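Rho guanine nucleotide exchange factor 3 (Mus musculus, PDB 2Z0Q) acts through its DH-PH region as a guanine nucleotide exchange factor for the small GTPases RhoA and RhoB. Local coordinates at residues K239-V244 / G289-G294; L271-I276 / Q322-Q327; P275-D280 / V313-G318; L281-L286 / N309-S314. All blocks are in the same frame, centred on the assembly; numbering follows the deposited sequence.

Contact 1: residues K239-V244 / G289-G294. With SO4 (sulfate ion), chain B.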
loop_
_atom_site.group_PDB
_atom_site.type_symbol
_atom_site.label_atom_id
_atom_site.label_comp_id
_atom_site.label_asym_id
_atom_site.label_seq_id
_atom_site.Cartn_x
_atom_site.Cartn_y
_atom_site.Cartn_z
ATOM N N LYS A 239 8.588 -6.955 -16.216
ATOM C CA LYS A 239 8.739 -8.019 -17.213
ATOM C C LYS A 239 9.971 -7.757 -18.064
ATOM O O LYS A 239 10.137 -6.648 -18.561
ATOM C CB LYS A 239 7.515 -8.043 -18.125
ATOM C CG LYS A 239 7.618 -9.121 -19.192
ATOM C CD LYS A 239 6.229 -9.508 -19.688
ATOM C CE LYS A 239 5.862 -8.778 -20.944
ATOM N NZ LYS A 239 4.517 -9.237 -21.435
ATOM N N ASN A 240 10.841 -8.744 -18.240
ATOM C CA ASN A 240 12.004 -8.438 -19.045
ATOM C C ASN A 240 11.765 -8.591 -20.560
ATOM O O ASN A 240 10.629 -8.906 -20.994
ATOM C CB ASN A 240 13.239 -9.211 -18.518
ATOM C CG ASN A 240 13.267 -10.676 -18.929
ATOM O OD1 ASN A 240 12.419 -11.166 -19.684
ATOM N ND2 ASN A 240 14.288 -11.378 -18.434
ATOM N N ASN A 241 12.797 -8.320 -21.362
ATOM C CA ASN A 241 12.658 -8.352 -22.825
ATOM C C ASN A 241 12.645 -9.752 -23.419
ATOM O O ASN A 241 12.661 -9.911 -24.635
ATOM C CB ASN A 241 13.728 -7.465 -23.520
ATOM C CG ASN A 241 15.152 -7.873 -23.188
ATOM O OD1 ASN A 241 15.381 -8.668 -22.278
ATOM N ND2 ASN A 241 16.124 -7.317 -23.926
ATOM N N ARG A 242 12.607 -10.760 -22.550
ATOM C CA ARG A 242 12.498 -12.145 -22.999
ATOM C C ARG A 242 11.160 -12.694 -22.488
ATOM O O ARG A 242 10.907 -13.895 -22.553
ATOM C CB ARG A 242 13.679 -13.013 -22.509
ATOM C CG ARG A 242 15.027 -12.604 -23.134
ATOM C CD ARG A 242 16.215 -13.471 -22.669
ATOM N NE ARG A 242 16.455 -13.483 -21.214
ATOM C CZ ARG A 242 17.144 -12.565 -20.527
ATOM N NH1 ARG A 242 17.683 -11.514 -21.146
ATOM N NH2 ARG A 242 17.311 -12.704 -19.213
ATOM N N GLY A 243 10.298 -11.799 -21.998
ATOM C CA GLY A 243 8.985 -12.213 -21.532
ATOM C C GLY A 243 8.914 -12.792 -20.120
ATOM O O GLY A 243 7.845 -13.188 -19.666
ATOM N N VAL A 244 10.034 -12.812 -19.412
ATOM C CA VAL A 244 10.063 -13.342 -18.043
ATOM C C VAL A 244 9.463 -12.362 -17.026
ATOM O O VAL A 244 9.880 -11.198 -16.963
ATOM C CB VAL A 244 11.512 -13.653 -17.631
ATOM C CG1 VAL A 244 11.558 -14.255 -16.209
ATOM C CG2 VAL A 244 12.121 -14.626 -18.631
ATOM N N GLY A 289 10.067 1.626 -28.054
ATOM C CA GLY A 289 10.481 1.035 -29.300
ATOM C C GLY A 289 11.981 0.762 -29.318
ATOM O O GLY A 289 12.455 0.112 -30.239
ATOM N N GLU A 290 12.729 1.271 -28.340
ATOM C CA GLU A 290 14.193 1.051 -28.294
ATOM C C GLU A 290 14.567 -0.380 -27.848
ATOM O O GLU A 290 15.598 -0.957 -28.270
ATOM C CB GLU A 290 14.836 2.074 -27.366
ATOM C CG GLU A 290 16.369 2.171 -27.472
ATOM C CD GLU A 290 16.986 3.249 -26.577
ATOM O OE1 GLU A 290 16.265 4.211 -26.188
ATOM O OE2 GLU A 290 18.225 3.140 -26.283
ATOM N N VAL A 291 13.743 -0.957 -26.981
ATOM C CA VAL A 291 14.006 -2.312 -26.522
ATOM C C VAL A 291 13.977 -3.304 -27.717
ATOM O O VAL A 291 13.323 -3.055 -28.744
ATOM C CB VAL A 291 12.945 -2.761 -25.474
ATOM C CG1 VAL A 291 11.598 -2.986 -26.140
ATOM C CG2 VAL A 291 13.412 -4.050 -24.791
ATOM N N ARG A 292 14.692 -4.424 -27.590
ATOM C CA ARG A 292 14.664 -5.476 -28.606
ATOM C C ARG A 292 14.122 -6.672 -27.837
ATOM O O ARG A 292 14.613 -6.987 -26.746
ATOM C CB ARG A 292 16.070 -5.795 -29.123
ATOM C CG ARG A 292 16.736 -4.575 -29.768
ATOM C CD ARG A 292 15.890 -4.203 -30.930
ATOM N NE ARG A 292 16.395 -3.132 -31.775
ATOM C CZ ARG A 292 15.805 -1.955 -31.916
ATOM N NH1 ARG A 292 14.692 -1.676 -31.243
ATOM N NH2 ARG A 292 16.290 -1.076 -32.789
ATOM N N LEU A 293 13.111 -7.326 -28.386
ATOM C CA LEU A 293 12.498 -8.459 -27.721
ATOM C C LEU A 293 12.920 -9.795 -28.275
ATOM O O LEU A 293 13.234 -9.911 -29.450
ATOM C CB LEU A 293 10.979 -8.374 -27.807
ATOM C CG LEU A 293 10.333 -7.089 -27.320
ATOM C CD1 LEU A 293 8.826 -7.246 -27.488
ATOM C CD2 LEU A 293 10.704 -6.821 -25.856
ATOM N N GLY A 294 12.924 -10.795 -27.405
ATOM C CA GLY A 294 13.271 -12.149 -27.803
ATOM C C GLY A 294 12.289 -13.087 -27.136
ATOM O O GLY A 294 11.518 -12.655 -26.257
HETATM S S SO4 B . 20.262 -7.530 -24.333
HETATM O O1 SO4 B . 21.266 -8.571 -23.998
HETATM O O2 SO4 B . 19.120 -7.630 -23.377
HETATM O O3 SO4 B . 20.864 -6.196 -24.251
HETATM O O4 SO4 B . 19.782 -7.748 -25.722
HETATM O O HOH W 1 17.087 -4.420 -25.293
#
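Val291 opens the contact by setting CG2, the methyl anti to its backbone N, against CB of Asn241, 3.7 Å away. CG1 packs on Phe310. Arg292 O accepts a weak, bent bond from Asn241 ND2 at 3.2 Å. A water joins the same ND2 to Arg292 N through two weak bonds. Leu293 lays CD2 beside CB of Asn241, 3.9 Å off, and its CA approaches Asn241 O in a CA-H...O contact. Gly294 gives the firm bond: its N donates to Asn241 O over 2.9 Å, nearly along the C=O axis.

Asn241 sits in a type I beta turn, Asn240 to Gly243, between strands 232-240 and 245-251 of the PH domain. Here Asn240 OD1 forms an Asx turn, taking N-H groups of Arg242 and Val244 from opposite faces of its carbonyl plane. One N-H of Asn241 ND2 donates almost straight (169°) to O2 of a sulfate ion, so Arg292 O and the water cannot both be full partners. An alanine at Asn241 would probably leave this sulfate oxygen and Arg292 O without their amide donor. The firm link between turn and loop is therefore backbone to backbone, with the amide adding a weaker, partly solvent-mediated one.

Contact 2: residues L271-I276 / Q322-Q327. With SO4 (sulfate ion), chain D; SO4 (sulfate ion), chain C.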
loop_
_atom_site.group_PDB
_atom_site.type_symbol
_atom_site.label_atom_id
_atom_site.label_comp_id
_atom_site.label_asym_id
_atom_site.label_seq_id
_atom_site.Cartn_x
_atom_site.Cartn_y
_atom_site.Cartn_z
ATOM N N LEU A 271 16.001 -15.847 -6.391
ATOM C CA LEU A 271 16.891 -14.874 -7.047
ATOM C C LEU A 271 17.166 -15.314 -8.487
ATOM O O LEU A 271 17.480 -16.485 -8.738
ATOM C CB LEU A 271 18.194 -14.677 -6.279
ATOM C CG LEU A 271 18.115 -13.491 -5.290
ATOM C CD1 LEU A 271 17.206 -13.866 -4.119
ATOM C CD2 LEU A 271 19.501 -13.095 -4.819
ATOM N N TYR A 272 17.043 -14.362 -9.420
ATOM C CA TYR A 272 17.247 -14.625 -10.863
ATOM C C TYR A 272 18.721 -14.468 -11.290
ATOM O O TYR A 272 19.186 -15.124 -12.239
ATOM C CB TYR A 272 16.335 -13.664 -11.630
ATOM C CG TYR A 272 16.273 -13.827 -13.129
ATOM C CD1 TYR A 272 15.771 -14.998 -13.691
ATOM C CD2 TYR A 272 16.606 -12.757 -13.982
ATOM C CE1 TYR A 272 15.584 -15.118 -15.069
ATOM C CE2 TYR A 272 16.415 -12.858 -15.389
ATOM C CZ TYR A 272 15.900 -14.043 -15.909
ATOM O OH TYR A 272 15.635 -14.171 -17.237
ATOM N N ARG A 273 19.440 -13.595 -10.598
ATOM C CA ARG A 273 20.859 -13.334 -10.828
ATOM C C ARG A 273 21.396 -12.902 -9.491
ATOM O O ARG A 273 20.640 -12.765 -8.510
ATOM C CB ARG A 273 21.072 -12.196 -11.836
ATOM C CG ARG A 273 20.492 -12.477 -13.195
ATOM C CD ARG A 273 21.387 -13.416 -14.016
ATOM N NE ARG A 273 20.987 -13.429 -15.429
ATOM C CZ ARG A 273 20.003 -14.166 -15.932
ATOM N NH1 ARG A 273 19.290 -14.974 -15.147
ATOM N NH2 ARG A 273 19.754 -14.124 -17.240
ATOM N N GLN A 274 22.688 -12.649 -9.448
ATOM C CA GLN A 274 23.297 -12.171 -8.217
ATOM C C GLN A 274 22.824 -10.742 -7.987
ATOM O O GLN A 274 22.509 -10.010 -8.926
ATOM C CB GLN A 274 24.802 -12.234 -8.340
ATOM C CG GLN A 274 25.217 -13.662 -8.679
ATOM C CD GLN A 274 26.702 -13.804 -8.825
ATOM O OE1 GLN A 274 27.391 -12.844 -9.141
ATOM N NE2 GLN A 274 27.209 -15.019 -8.610
ATOM N N PRO A 275 22.729 -10.338 -6.722
ATOM C CA PRO A 275 22.270 -8.976 -6.419
ATOM C C PRO A 275 23.198 -7.909 -7.008
ATOM O O PRO A 275 24.406 -8.132 -7.113
ATOM C CB PRO A 275 22.295 -8.934 -4.880
ATOM C CG PRO A 275 22.168 -10.359 -4.473
ATOM C CD PRO A 275 22.994 -11.107 -5.494
ATOM N N ILE A 276 22.631 -6.756 -7.367
ATOM C CA ILE A 276 23.393 -5.635 -7.894
ATOM C C ILE A 276 23.482 -4.485 -6.866
ATOM O O ILE A 276 22.484 -3.838 -6.555
ATOM C CB ILE A 276 22.742 -5.084 -9.206
ATOM C CG1 ILE A 276 22.757 -6.190 -10.280
ATOM C CG2 ILE A 276 23.461 -3.801 -9.674
ATOM C CD1 ILE A 276 21.911 -5.821 -11.475
ATOM N N GLN A 322 26.009 -8.276 -15.819
ATOM C CA GLN A 322 24.600 -8.490 -16.118
ATOM C C GLN A 322 24.016 -7.280 -16.807
ATOM O O GLN A 322 24.503 -6.165 -16.646
ATOM C CB GLN A 322 23.774 -8.624 -14.821
ATOM C CG GLN A 322 24.014 -9.781 -13.914
ATOM C CD GLN A 322 23.232 -9.611 -12.611
ATOM O OE1 GLN A 322 22.061 -9.231 -12.635
ATOM N NE2 GLN A 322 23.882 -9.881 -11.477
ATOM N N THR A 323 22.955 -7.528 -17.559
ATOM C CA THR A 323 22.205 -6.425 -18.115
ATOM C C THR A 323 20.739 -6.883 -18.168
ATOM O O THR A 323 20.458 -8.005 -18.544
ATOM C CB THR A 323 22.718 -5.963 -19.503
ATOM O OG1 THR A 323 22.062 -4.722 -19.837
ATOM C CG2 THR A 323 22.493 -7.017 -20.610
ATOM N N HIS A 324 19.819 -5.992 -17.793
ATOM C CA HIS A 324 18.390 -6.322 -17.799
ATOM C C HIS A 324 17.580 -5.184 -18.414
ATOM O O HIS A 324 17.790 -4.027 -18.055
ATOM C CB HIS A 324 17.915 -6.493 -16.362
ATOM C CG HIS A 324 18.651 -7.550 -15.617
ATOM N ND1 HIS A 324 18.344 -8.889 -15.729
ATOM C CD2 HIS A 324 19.722 -7.472 -14.794
ATOM C CE1 HIS A 324 19.199 -9.590 -15.001
ATOM N NE2 HIS A 324 20.046 -8.751 -14.425
ATOM N N SER A 325 16.693 -5.510 -19.347
ATOM C CA SER A 325 15.783 -4.525 -19.966
ATOM C C SER A 325 14.460 -4.903 -19.309
ATOM O O SER A 325 13.962 -5.985 -19.549
ATOM C CB SER A 325 15.733 -4.732 -21.484
ATOM O OG SER A 325 16.979 -4.329 -22.015
ATOM N N LEU A 326 13.925 -3.995 -18.496
ATOM C CA LEU A 326 12.757 -4.272 -17.671
ATOM C C LEU A 326 11.592 -3.360 -18.057
ATOM O O LEU A 326 11.806 -2.178 -18.268
ATOM C CB LEU A 326 13.153 -4.030 -16.199
ATOM C CG LEU A 326 14.313 -4.866 -15.651
ATOM C CD1 LEU A 326 14.642 -4.438 -14.210
ATOM C CD2 LEU A 326 13.905 -6.355 -15.663
ATOM N N GLN A 327 10.382 -3.909 -18.087
ATOM C CA GLN A 327 9.188 -3.162 -18.489
ATOM C C GLN A 327 8.256 -2.923 -17.320
ATOM O O GLN A 327 7.855 -3.878 -16.650
ATOM C CB GLN A 327 8.404 -3.917 -19.577
ATOM C CG GLN A 327 7.160 -3.147 -20.052
ATOM C CD GLN A 327 6.372 -3.918 -21.086
ATOM O OE1 GLN A 327 6.013 -5.073 -20.851
ATOM N NE2 GLN A 327 6.092 -3.294 -22.230
HETATM S S SO4 D . 22.569 -11.506 -17.787
HETATM O O1 SO4 D . 23.701 -12.473 -17.549
HETATM O O2 SO4 D . 21.472 -12.246 -18.486
HETATM O O3 SO4 D . 22.042 -11.049 -16.478
HETATM O O4 SO4 D . 23.006 -10.330 -18.591
HETATM S S SO4 C . 17.275 -16.782 -18.362
HETATM O O1 SO4 C . 17.518 -18.012 -19.190
HETATM O O2 SO4 C . 15.785 -16.581 -18.197
HETATM O O3 SO4 C . 17.900 -16.961 -17.009
HETATM O O4 SO4 C . 17.924 -15.618 -19.060
HETATM O O HOH W 2 26.609 -10.853 -11.269
#
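In the PH domain, the loop between strands 266-271 and 276-277 folds over strand 322-327, where Arg273 and Gln274 meet Gln322 and His324. Gln322 NE2 donates to Gln274 O over 2.9 Å, with that oxygen close to the amide plane. A water joins the same NE2 to Gln274 OE1. Gln322 OE1 takes a straight bond from His324 NE2 on a lone pair, in the carbonyl plane, at 2.7 Å. Both ends of the amide are thus held, which fixes its rotation. CD1 of Ile276 packs against OE1.

Arg273 CB lies 3.2 Å from Gln322 OE1, and its CG meets CE1 at the edge of the His324 ring. The chain then bends at chi2 (-78°), which turns CD away from an extended course. NH1 sits over the centre of the Tyr272 ring and donates to Tyr272 O. NE and NH2 grip one sulfate, while NH1 and NH2 hold a second. A methionine in place of Arg273 would probably leave both sulfates without their guanidinium partner and the Tyr272 face without its cover. Tyr272 OH, also bonded to Arg242, donates to O2 of the second sulfate at 2.6 Å. Thr323 N reaches O4 of the first at 3.0 Å.

Contact 3: residues P275-D280 / V313-G318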
loop_
_atom_site.group_PDB
_atom_site.type_symbol
_atom_site.label_atom_id
_atom_site.label_comp_id
_atom_site.label_asym_id
_atom_site.label_seq_id
_atom_site.Cartn_x
_atom_site.Cartn_y
_atom_site.Cartn_z
ATOM N N PRO A 275 22.729 -10.338 -6.722
ATOM C CA PRO A 275 22.270 -8.976 -6.419
ATOM C C PRO A 275 23.198 -7.909 -7.008
ATOM O O PRO A 275 24.406 -8.132 -7.113
ATOM C CB PRO A 275 22.295 -8.934 -4.880
ATOM C CG PRO A 275 22.168 -10.359 -4.473
ATOM C CD PRO A 275 22.994 -11.107 -5.494
ATOM N N ILE A 276 22.631 -6.756 -7.367
ATOM C CA ILE A 276 23.393 -5.635 -7.894
ATOM C C ILE A 276 23.482 -4.485 -6.866
ATOM O O ILE A 276 22.484 -3.838 -6.555
ATOM C CB ILE A 276 22.742 -5.084 -9.206
ATOM C CG1 ILE A 276 22.757 -6.190 -10.280
ATOM C CG2 ILE A 276 23.461 -3.801 -9.674
ATOM C CD1 ILE A 276 21.911 -5.821 -11.475
ATOM N N PRO A 277 24.684 -4.216 -6.337
ATOM C CA PRO A 277 24.848 -3.124 -5.359
ATOM C C PRO A 277 24.447 -1.829 -6.037
ATOM O O PRO A 277 24.777 -1.625 -7.205
ATOM C CB PRO A 277 26.354 -3.150 -5.033
ATOM C CG PRO A 277 26.780 -4.526 -5.317
ATOM C CD PRO A 277 25.937 -4.937 -6.556
ATOM N N VAL A 278 23.732 -0.960 -5.325
ATOM C CA VAL A 278 23.285 0.296 -5.906
ATOM C C VAL A 278 24.466 1.174 -6.342
ATOM O O VAL A 278 24.346 1.876 -7.344
ATOM C CB VAL A 278 22.339 1.065 -4.917
ATOM C CG1 VAL A 278 22.148 2.512 -5.339
ATOM C CG2 VAL A 278 20.940 0.359 -4.911
ATOM N N LYS A 279 25.601 1.101 -5.638
ATOM C CA LYS A 279 26.777 1.916 -6.019
ATOM C C LYS A 279 27.320 1.510 -7.399
ATOM O O LYS A 279 28.028 2.294 -8.040
ATOM C CB LYS A 279 27.923 1.762 -5.009
ATOM C CG LYS A 279 28.477 0.355 -4.908
ATOM C CD LYS A 279 29.827 0.291 -4.160
ATOM C CE LYS A 279 30.439 -1.130 -4.273
ATOM N NZ LYS A 279 31.852 -1.176 -3.777
ATOM N N ASP A 280 27.010 0.287 -7.829
ATOM C CA ASP A 280 27.483 -0.216 -9.127
ATOM C C ASP A 280 26.347 -0.400 -10.140
ATOM O O ASP A 280 26.526 -1.054 -11.164
ATOM C CB ASP A 280 28.168 -1.569 -8.964
ATOM C CG ASP A 280 29.271 -1.555 -7.913
ATOM O OD1 ASP A 280 30.120 -0.644 -7.954
ATOM O OD2 ASP A 280 29.275 -2.476 -7.063
ATOM N N VAL A 313 18.936 -1.799 -16.641
ATOM C CA VAL A 313 19.791 -1.808 -15.488
ATOM C C VAL A 313 20.950 -2.738 -15.830
ATOM O O VAL A 313 20.730 -3.852 -16.280
ATOM C CB VAL A 313 19.085 -2.358 -14.240
ATOM C CG1 VAL A 313 20.079 -2.533 -13.184
ATOM C CG2 VAL A 313 17.970 -1.380 -13.752
ATOM N N SER A 314 22.185 -2.277 -15.625
ATOM C CA SER A 314 23.330 -3.137 -15.921
ATOM C C SER A 314 24.365 -3.059 -14.786
ATOM O O SER A 314 24.412 -2.103 -13.989
ATOM C CB SER A 314 23.923 -2.764 -17.293
ATOM O OG SER A 314 24.629 -1.556 -17.233
ATOM N N PHE A 315 25.166 -4.095 -14.710
ATOM C CA PHE A 315 26.142 -4.259 -13.659
ATOM C C PHE A 315 27.402 -4.892 -14.237
ATOM O O PHE A 315 27.385 -5.994 -14.814
ATOM C CB PHE A 315 25.491 -5.157 -12.600
ATOM C CG PHE A 315 26.405 -5.596 -11.501
ATOM C CD1 PHE A 315 27.252 -4.693 -10.888
ATOM C CD2 PHE A 315 26.316 -6.904 -10.997
ATOM C CE1 PHE A 315 28.014 -5.073 -9.764
ATOM C CE2 PHE A 315 27.068 -7.290 -9.875
ATOM C CZ PHE A 315 27.919 -6.361 -9.261
ATOM N N LYS A 316 28.507 -4.182 -14.065
ATOM C CA LYS A 316 29.789 -4.651 -14.555
ATOM C C LYS A 316 30.397 -5.483 -13.432
ATOM O O LYS A 316 30.636 -4.969 -12.349
ATOM C CB LYS A 316 30.661 -3.431 -14.914
ATOM C CG LYS A 316 31.880 -3.840 -15.631
ATOM C CD LYS A 316 32.787 -2.700 -16.039
ATOM C CE LYS A 316 34.029 -3.344 -16.650
ATOM N NZ LYS A 316 35.069 -2.345 -16.752
ATOM N N ASN A 317 30.658 -6.764 -13.703
ATOM C CA ASN A 317 31.163 -7.678 -12.666
ATOM C C ASN A 317 31.928 -8.812 -13.342
ATOM O O ASN A 317 31.676 -9.986 -13.084
ATOM C CB ASN A 317 29.948 -8.236 -11.877
ATOM C CG ASN A 317 30.325 -8.869 -10.548
ATOM O OD1 ASN A 317 31.269 -8.446 -9.900
ATOM N ND2 ASN A 317 29.547 -9.878 -10.120
ATOM N N GLY A 318 32.845 -8.445 -14.233
ATOM C CA GLY A 318 33.617 -9.441 -14.952
ATOM C C GLY A 318 32.783 -10.466 -15.708
ATOM O O GLY A 318 31.882 -10.103 -16.495
HETATM O O HOH W 3 28.587 -1.614 -12.797
#
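Apolar contacts between Phe315 and the Ile276-Pro277 pair carry this contact. Ile276 and Phe315 slide past each other in opposite directions. Ile276 CG1 lies 3.7 Å from Phe315 CD2, and CA of Ile276 stands over one face of the ring. Phe315 CG, anti to the backbone N (chi1 172°), is thereby placed 3.9 Å from both CG1 and CG2 of Ile276. Pro277 crosses Phe315 at about a right angle, with CD 3.6 Å from CZ. Farther along, CD1 of Ile276 touches Val313 CG1 at 4.1 Å.

Asp280 comes to the ring through carbon. Its CB lies at the ring edge, 3.6 Å from Phe315 CE1, and its carboxylate plane is only 18° from that of the ring.

No direct hydrogen bond joins the two segments. A water bridges them, donating to Asp280 O at 2.7 Å and accepting from Lys316 N.

In the PH domain, strand 276-277 pairs with strand 254-263, and strand 310-315 with strand 322-327. Pro275 and Pro277 also touch the short helix 224-227.

Contact 4: residues L281-L286 / N309-S314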
loop_
_atom_site.group_PDB
_atom_site.type_symbol
_atom_site.label_atom_id
_atom_site.label_comp_id
_atom_site.label_asym_id
_atom_site.label_seq_id
_atom_site.Cartn_x
_atom_site.Cartn_y
_atom_site.Cartn_z
ATOM N N LEU A 281 25.176 0.145 -9.860
ATOM C CA LEU A 281 24.038 -0.061 -10.760
ATOM C C LEU A 281 23.965 1.064 -11.802
ATOM O O LEU A 281 23.786 2.228 -11.455
ATOM C CB LEU A 281 22.753 -0.122 -9.916
ATOM C CG LEU A 281 21.380 -0.473 -10.512
ATOM C CD1 LEU A 281 20.314 -0.497 -9.407
ATOM C CD2 LEU A 281 21.016 0.588 -11.557
ATOM N N THR A 282 24.100 0.714 -13.078
ATOM C CA THR A 282 24.013 1.716 -14.148
ATOM C C THR A 282 22.557 1.658 -14.673
ATOM O O THR A 282 22.085 0.604 -15.099
ATOM C CB THR A 282 24.984 1.375 -15.289
ATOM O OG1 THR A 282 26.343 1.420 -14.807
ATOM C CG2 THR A 282 24.813 2.378 -16.436
ATOM N N LEU A 283 21.867 2.792 -14.613
ATOM C CA LEU A 283 20.470 2.898 -15.011
ATOM C C LEU A 283 20.392 3.687 -16.297
ATOM O O LEU A 283 20.941 4.789 -16.377
ATOM C CB LEU A 283 19.671 3.652 -13.923
ATOM C CG LEU A 283 18.235 4.017 -14.289
ATOM C CD1 LEU A 283 17.362 2.741 -14.417
ATOM C CD2 LEU A 283 17.658 4.905 -13.177
ATOM N N GLU A 284 19.739 3.135 -17.303
ATOM C CA GLU A 284 19.588 3.833 -18.588
ATOM C C GLU A 284 18.131 3.818 -19.007
ATOM O O GLU A 284 17.481 2.788 -18.984
ATOM C CB GLU A 284 20.471 3.158 -19.656
ATOM C CG GLU A 284 21.950 3.375 -19.322
ATOM C CD GLU A 284 22.916 2.525 -20.144
ATOM O OE1 GLU A 284 22.549 1.405 -20.523
ATOM O OE2 GLU A 284 24.080 2.987 -20.357
ATOM N N ASP A 285 17.606 4.969 -19.379
ATOM C CA ASP A 285 16.212 5.036 -19.794
ATOM C C ASP A 285 16.144 4.562 -21.224
ATOM O O ASP A 285 17.044 4.878 -22.013
ATOM C CB ASP A 285 15.753 6.498 -19.725
ATOM C CG ASP A 285 14.267 6.664 -19.916
ATOM O OD1 ASP A 285 13.589 5.706 -20.309
ATOM O OD2 ASP A 285 13.786 7.793 -19.658
ATOM N N LEU A 286 15.121 3.796 -21.579
ATOM C CA LEU A 286 14.957 3.374 -22.967
ATOM C C LEU A 286 13.716 4.059 -23.534
ATOM O O LEU A 286 12.680 4.056 -22.901
ATOM C CB LEU A 286 14.752 1.874 -23.086
ATOM C CG LEU A 286 15.989 1.004 -22.866
ATOM C CD1 LEU A 286 16.638 1.371 -21.568
ATOM C CD2 LEU A 286 15.567 -0.471 -22.801
ATOM N N ASN A 309 7.550 1.564 -22.167
ATOM C CA ASN A 309 7.796 1.641 -20.729
ATOM C C ASN A 309 8.948 0.762 -20.215
ATOM O O ASN A 309 8.850 0.201 -19.150
ATOM C CB ASN A 309 6.512 1.304 -19.967
ATOM C CG ASN A 309 5.395 2.308 -20.273
ATOM O OD1 ASN A 309 4.211 1.990 -20.244
ATOM N ND2 ASN A 309 5.792 3.515 -20.588
ATOM N N PHE A 310 10.051 0.711 -20.957
ATOM C CA PHE A 310 11.215 -0.074 -20.556
ATOM C C PHE A 310 12.353 0.783 -20.028
ATOM O O PHE A 310 12.456 1.974 -20.328
ATOM C CB PHE A 310 11.791 -0.848 -21.764
ATOM C CG PHE A 310 11.218 -2.216 -21.965
ATOM C CD1 PHE A 310 10.077 -2.412 -22.759
ATOM C CD2 PHE A 310 11.844 -3.322 -21.401
ATOM C CE1 PHE A 310 9.577 -3.696 -22.983
ATOM C CE2 PHE A 310 11.365 -4.589 -21.612
ATOM C CZ PHE A 310 10.219 -4.792 -22.411
ATOM N N PHE A 311 13.204 0.181 -19.201
ATOM C CA PHE A 311 14.432 0.864 -18.768
ATOM C C PHE A 311 15.467 -0.238 -18.618
ATOM O O PHE A 311 15.111 -1.411 -18.551
ATOM C CB PHE A 311 14.255 1.703 -17.485
ATOM C CG PHE A 311 13.819 0.919 -16.276
ATOM C CD1 PHE A 311 14.744 0.419 -15.392
ATOM C CD2 PHE A 311 12.463 0.714 -16.023
ATOM C CE1 PHE A 311 14.333 -0.283 -14.234
ATOM C CE2 PHE A 311 12.046 0.024 -14.880
ATOM C CZ PHE A 311 12.957 -0.463 -13.997
ATOM N N ARG A 312 16.733 0.144 -18.610
ATOM C CA ARG A 312 17.806 -0.828 -18.518
ATOM C C ARG A 312 18.625 -0.675 -17.248
ATOM O O ARG A 312 18.956 0.412 -16.819
ATOM C CB ARG A 312 18.746 -0.682 -19.737
ATOM C CG ARG A 312 19.822 -1.803 -19.857
ATOM C CD ARG A 312 20.782 -1.616 -21.059
ATOM N NE ARG A 312 20.265 -1.007 -22.302
ATOM C CZ ARG A 312 19.671 -1.656 -23.299
ATOM N NH1 ARG A 312 19.448 -2.956 -23.262
ATOM N NH2 ARG A 312 19.403 -1.020 -24.402
ATOM N N VAL A 313 18.936 -1.799 -16.641
ATOM C CA VAL A 313 19.791 -1.808 -15.488
ATOM C C VAL A 313 20.950 -2.738 -15.830
ATOM O O VAL A 313 20.730 -3.852 -16.280
ATOM C CB VAL A 313 19.085 -2.358 -14.240
ATOM C CG1 VAL A 313 20.079 -2.533 -13.184
ATOM C CG2 VAL A 313 17.970 -1.380 -13.752
ATOM N N SER A 314 22.185 -2.277 -15.625
ATOM C CA SER A 314 23.330 -3.137 -15.921
ATOM C C SER A 314 24.365 -3.059 -14.786
ATOM O O SER A 314 24.412 -2.103 -13.989
ATOM C CB SER A 314 23.923 -2.764 -17.293
ATOM O OG SER A 314 24.629 -1.556 -17.233
HETATM O O HOH W 4 22.210 0.012 -17.995
HETATM O O HOH W 5 21.109 1.542 -22.878
HETATM O O HOH W 6 10.539 2.347 -23.284
#
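Leu283 and Phe311 meet on the tightly packed face of this strand pair, Leu283 CD1 lying 3.6 Å from Phe311 CD1. Leu281 sets CG and CD2 against CG1 of Val313, both at 3.6 Å. Leu283 also touches Leu338 and Arg342 of helix 331-345, so that helix covers this face. Asp285 points to the same side and forms a salt bridge with Lys334.

The backbones make a two-stranded antiparallel ladder within the PH-domain sheet. Thr282 with Ser314 and Glu284 with Arg312 are hydrogen-bonded pairs. Leu283 with Val313 and Asp285 with Phe311 are non-hydrogen-bonded ones. The shortest of the four bonds in these pairs is Arg312 N to Glu284 O, 2.8 Å. Beyond it the ladder weakens: Leu286 N makes only a weak bond to Phe310 O, at 3.5 Å, and a water links Leu286 O to Phe310 N. The side chain of Leu286 nevertheless packs closely at this end. Its CD1 lies 3.5 Å from Arg312 CB, and its CD2 lies 3.9 Å from Phe310 CB.

On the other face the pairing is looser and wetter. Glu284 OE1 and Arg312 NE form a long salt bridge of 3.8 Å, with carboxylate and guanidinium planes 86° apart. A water sits at the guanidinium edge, accepts from NE and donates to OE1. Thr282 CB meets Ser314 OG at 3.5 Å.

All four contacts lie in the PH domain. Contact 1 is a surface contact; the others are partly buried. Contacts 3 and 4 share Val313 and Ser314, using strand 310-315 in different ways. In contact 4 it is a backbone partner in the sheet. In contact 3 it offers an aromatic side chain and no direct hydrogen bond. Contact 2 lies on the next strand, 322-327, joined to 310-315 by backbone bonds such as His324 N to Val313 O, and relies on amide, imidazole and guanidinium groups. Contacts 1 and 2 meet at Arg242 and Tyr272, and each holds sulfate. Phe310 of contact 4 packs against Val291 and Leu293 of contact 1.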